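PDB 4GUC: protein BA_2500 from Bacillus anthracis, which is of unknown function but belongs to the DUF5065 family of the E-set clan, whose domains typically have immunoglobulin-like beta-sandwich folds. Local coordinates for residues Pro90-Ala102 with Glu108-Lys120. Numbering follows the deposited sequence.
Sequences PITKAYNPGTYVA and ENYYYGGSFKISK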
# COMPACT_ATOMS: atom_id res chain seq x y z
N PRO A 90 -6.24 2.09 -10.91
CA PRO A 90 -5.40 2.05 -12.10
C PRO A 90 -4.01 2.64 -11.89
O PRO A 90 -3.86 3.63 -11.16
CB PRO A 90 -6.16 2.93 -13.10
CG PRO A 90 -6.95 3.85 -12.27
CD PRO A 90 -7.30 3.10 -11.00
N ILE A 91 -3.00 2.03 -12.52
CA ILE A 91 -1.65 2.57 -12.45
C ILE A 91 -1.51 3.54 -13.64
O ILE A 91 -1.25 3.15 -14.80
CB ILE A 91 -0.57 1.48 -12.46
CG1 ILE A 91 -0.80 0.49 -11.32
CG2 ILE A 91 0.83 2.11 -12.35
CD1 ILE A 91 -0.82 1.10 -9.95
N THR A 92 -1.70 4.82 -13.34
CA THR A 92 -1.62 5.89 -14.32
C THR A 92 -0.24 6.53 -14.30
O THR A 92 0.62 6.15 -13.50
CB THR A 92 -2.65 6.99 -13.97
OG1 THR A 92 -2.27 7.59 -12.72
CG2 THR A 92 -4.05 6.40 -13.86
N LYS A 93 -0.01 7.51 -15.18
CA LYS A 93 1.27 8.20 -15.23
C LYS A 93 1.53 9.08 -14.02
O LYS A 93 2.66 9.51 -13.80
CB LYS A 93 1.40 9.01 -16.51
CG LYS A 93 1.54 8.16 -17.75
CD LYS A 93 1.72 9.04 -18.93
CE LYS A 93 1.91 8.22 -20.18
NZ LYS A 93 1.93 9.01 -21.39
N ALA A 94 0.50 9.34 -13.22
CA ALA A 94 0.65 10.12 -12.00
C ALA A 94 1.64 9.41 -11.05
O ALA A 94 2.22 10.03 -10.16
CB ALA A 94 -0.71 10.32 -11.34
N TYR A 95 1.80 8.08 -11.22
CA TYR A 95 2.75 7.32 -10.44
C TYR A 95 4.11 7.37 -11.18
O TYR A 95 4.39 6.52 -12.05
CB TYR A 95 2.31 5.86 -10.31
CG TYR A 95 1.01 5.64 -9.55
CD1 TYR A 95 -0.23 5.77 -10.17
CD2 TYR A 95 1.03 5.27 -8.19
CE1 TYR A 95 -1.43 5.55 -9.47
CE2 TYR A 95 -0.15 5.04 -7.49
CZ TYR A 95 -1.38 5.19 -8.14
OH TYR A 95 -2.57 4.97 -7.48
N ASN A 96 4.95 8.31 -10.78
CA ASN A 96 6.27 8.49 -11.35
C ASN A 96 7.10 7.21 -11.25
O ASN A 96 7.07 6.55 -10.22
CB ASN A 96 6.97 9.57 -10.52
CG ASN A 96 6.22 10.90 -10.54
OD1 ASN A 96 5.74 11.36 -9.49
ND2 ASN A 96 6.05 11.47 -11.72
N PRO A 97 7.82 6.82 -12.33
CA PRO A 97 8.61 5.62 -12.17
C PRO A 97 9.45 5.62 -10.87
O PRO A 97 10.08 6.62 -10.53
CB PRO A 97 9.48 5.60 -13.42
CG PRO A 97 8.61 6.27 -14.44
CD PRO A 97 7.96 7.39 -13.68
N GLY A 98 9.40 4.53 -10.13
CA GLY A 98 10.15 4.42 -8.89
C GLY A 98 9.72 3.21 -8.10
O GLY A 98 9.15 2.27 -8.66
N THR A 99 10.01 3.24 -6.80
CA THR A 99 9.71 2.14 -5.88
C THR A 99 8.53 2.52 -5.00
O THR A 99 8.45 3.63 -4.49
CB THR A 99 10.94 1.80 -5.04
OG1 THR A 99 12.01 1.43 -5.93
CG2 THR A 99 10.69 0.66 -4.07
N TYR A 100 7.60 1.58 -4.84
CA TYR A 100 6.35 1.77 -4.07
C TYR A 100 6.06 0.62 -3.15
O TYR A 100 6.73 -0.40 -3.23
CB TYR A 100 5.20 1.91 -5.08
CG TYR A 100 5.27 3.19 -5.91
CD1 TYR A 100 6.08 3.29 -7.02
CD2 TYR A 100 4.48 4.28 -5.58
CE1 TYR A 100 6.16 4.47 -7.78
CE2 TYR A 100 4.53 5.45 -6.33
CZ TYR A 100 5.39 5.55 -7.42
OH TYR A 100 5.43 6.73 -8.17
N VAL A 101 5.07 0.81 -2.28
CA VAL A 101 4.64 -0.26 -1.37
C VAL A 101 3.19 -0.09 -1.05
O VAL A 101 2.70 1.04 -0.94
CB VAL A 101 5.48 -0.34 -0.05
CG1 VAL A 101 5.39 0.94 0.76
CG2 VAL A 101 5.08 -1.57 0.80
N ALA A 102 2.45 -1.20 -0.97
CA ALA A 102 1.04 -1.19 -0.62
C ALA A 102 0.93 -1.60 0.85
O ALA A 102 1.49 -2.62 1.27
CB ALA A 102 0.21 -2.12 -1.51
N GLU A 108 -6.24 -1.60 14.50
CA GLU A 108 -4.99 -1.02 14.98
C GLU A 108 -3.77 -1.70 14.35
O GLU A 108 -2.63 -1.35 14.68
CB GLU A 108 -4.88 -1.24 16.50
CG GLU A 108 -5.97 -0.63 17.35
CD GLU A 108 -5.90 0.88 17.43
OE1 GLU A 108 -5.01 1.48 16.77
OE2 GLU A 108 -6.71 1.47 18.20
N ASN A 109 -3.98 -2.66 13.44
CA ASN A 109 -2.88 -3.41 12.85
C ASN A 109 -2.57 -3.02 11.42
O ASN A 109 -3.43 -2.53 10.68
CB ASN A 109 -3.24 -4.91 12.93
CG ASN A 109 -3.42 -5.40 14.37
OD1 ASN A 109 -2.70 -4.97 15.28
ND2 ASN A 109 -4.40 -6.26 14.58
N TYR A 110 -1.34 -3.28 11.02
CA TYR A 110 -0.86 -2.96 9.69
C TYR A 110 -0.27 -4.17 8.98
O TYR A 110 0.38 -5.00 9.61
CB TYR A 110 0.18 -1.86 9.73
CG TYR A 110 -0.38 -0.53 10.20
CD1 TYR A 110 -0.92 0.37 9.30
CD2 TYR A 110 -0.37 -0.18 11.53
CE1 TYR A 110 -1.40 1.59 9.73
CE2 TYR A 110 -0.87 1.02 11.96
CZ TYR A 110 -1.41 1.90 11.04
OH TYR A 110 -1.88 3.14 11.44
N TYR A 111 -0.50 -4.20 7.67
CA TYR A 111 -0.05 -5.25 6.75
C TYR A 111 0.58 -4.65 5.52
O TYR A 111 0.26 -3.48 5.19
CB TYR A 111 -1.26 -6.09 6.33
CG TYR A 111 -1.99 -6.66 7.53
CD1 TYR A 111 -1.65 -7.90 8.03
CD2 TYR A 111 -2.98 -5.93 8.19
CE1 TYR A 111 -2.29 -8.41 9.19
CE2 TYR A 111 -3.61 -6.42 9.32
CZ TYR A 111 -3.28 -7.66 9.81
OH TYR A 111 -3.93 -8.14 10.94
N TYR A 112 1.50 -5.34 4.86
CA TYR A 112 2.11 -4.77 3.65
C TYR A 112 2.47 -5.89 2.70
O TYR A 112 2.49 -7.05 3.09
CB TYR A 112 3.30 -3.88 4.01
CG TYR A 112 4.55 -4.59 4.42
CD1 TYR A 112 5.77 -4.39 3.75
CD2 TYR A 112 4.54 -5.51 5.47
CE1 TYR A 112 6.92 -5.09 4.13
CE2 TYR A 112 5.67 -6.18 5.84
CZ TYR A 112 6.86 -6.00 5.15
OH TYR A 112 7.96 -6.71 5.57
N GLY A 113 2.75 -5.53 1.44
CA GLY A 113 3.10 -6.51 0.42
C GLY A 113 4.53 -6.44 -0.09
O GLY A 113 4.88 -7.11 -1.07
N GLY A 114 5.37 -5.70 0.65
CA GLY A 114 6.76 -5.49 0.29
C GLY A 114 6.88 -4.48 -0.85
O GLY A 114 5.95 -4.27 -1.64
N SER A 115 8.04 -3.87 -1.01
CA SER A 115 8.22 -2.93 -2.08
C SER A 115 8.14 -3.55 -3.49
O SER A 115 8.38 -4.74 -3.67
CB SER A 115 9.56 -2.23 -1.89
OG SER A 115 10.62 -3.17 -1.91
N PHE A 116 7.84 -2.72 -4.48
CA PHE A 116 7.75 -3.13 -5.89
C PHE A 116 8.03 -1.91 -6.75
O PHE A 116 8.00 -0.78 -6.26
CB PHE A 116 6.38 -3.73 -6.27
CG PHE A 116 5.19 -2.81 -6.06
CD1 PHE A 116 4.57 -2.73 -4.83
CD2 PHE A 116 4.68 -2.05 -7.11
CE1 PHE A 116 3.50 -1.90 -4.63
CE2 PHE A 116 3.60 -1.19 -6.89
CZ PHE A 116 2.99 -1.16 -5.63
N LYS A 117 8.34 -2.12 -8.02
CA LYS A 117 8.60 -1.02 -8.92
C LYS A 117 7.42 -0.68 -9.83
O LYS A 117 6.61 -1.55 -10.16
CB LYS A 117 9.75 -1.37 -9.87
CG LYS A 117 11.10 -1.64 -9.27
CD LYS A 117 11.73 -0.43 -8.61
CE LYS A 117 13.22 -0.69 -8.26
NZ LYS A 117 13.44 -1.91 -7.43
N ILE A 118 7.29 0.60 -10.14
CA ILE A 118 6.33 1.09 -11.12
C ILE A 118 7.24 1.69 -12.21
O ILE A 118 8.11 2.50 -11.92
CB ILE A 118 5.30 2.11 -10.61
CG1 ILE A 118 4.37 1.40 -9.64
CG2 ILE A 118 4.51 2.69 -11.80
CD1 ILE A 118 3.28 2.26 -9.00
N SER A 119 7.04 1.25 -13.44
CA SER A 119 7.85 1.73 -14.58
C SER A 119 6.97 2.25 -15.71
O SER A 119 5.77 2.01 -15.72
CB SER A 119 8.73 0.59 -15.11
OG SER A 119 7.93 -0.51 -15.48
N LYS A 120 7.58 2.96 -16.65
CA LYS A 120 6.85 3.51 -17.79
C LYS A 120 6.36 2.36 -18.67
O LYS A 120 5.37 2.50 -19.40
CB LYS A 120 7.69 4.47 -18.63
CG LYS A 120 8.13 5.72 -17.88
CD LYS A 120 8.69 6.78 -18.83
CE LYS A 120 9.00 8.10 -18.09
NZ LYS A 120 10.08 8.02 -17.07
OXT LYS A 120 6.96 1.27 -18.69
O HOH W 1 3.21 -3.93 -1.46
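G98 and Y100 pair through their backbones with I118 and F116, each pair exchanging two hydrogen bonds; Y100 N to F116 O and I118 N to G98 O are both nearly straight, the two return bonds more bent (151°). T99 and K117 form the non-hydrogen-bonded pair between them. Beyond F116 the ladder breaks: water 1 accepts from A102 N and donates to G114 O, and one further backbone bond, G113 N to A102 O (3.2 Å), joins the strands beyond. The two strands, 98-106 and 109-119, make an antiparallel beta hairpin, its second arm broken by a bulge or short loop, within a mixed sheet where strand 53-59 flanks the first arm. Apolar packing gathers on the face bearing Y100, F116 and I118. I118 CD1 sits over the Y100 ring, 3.7 Å from its centroid, carried there by an extended chain (chi2 179°). The same methyl touches Y95 CD2 at 3.8 Å, while I118 CG2 meets I91 CG2 tip to tip. F116, its CG held between backbone N and carbonyl carbon (chi1 60°), presents a ring face to Y100 CB. Y100 OH donates to N96 O (2.6 Å) on a lone pair and also bonds Q58, tying the loop before strand 98-106 to the sheet.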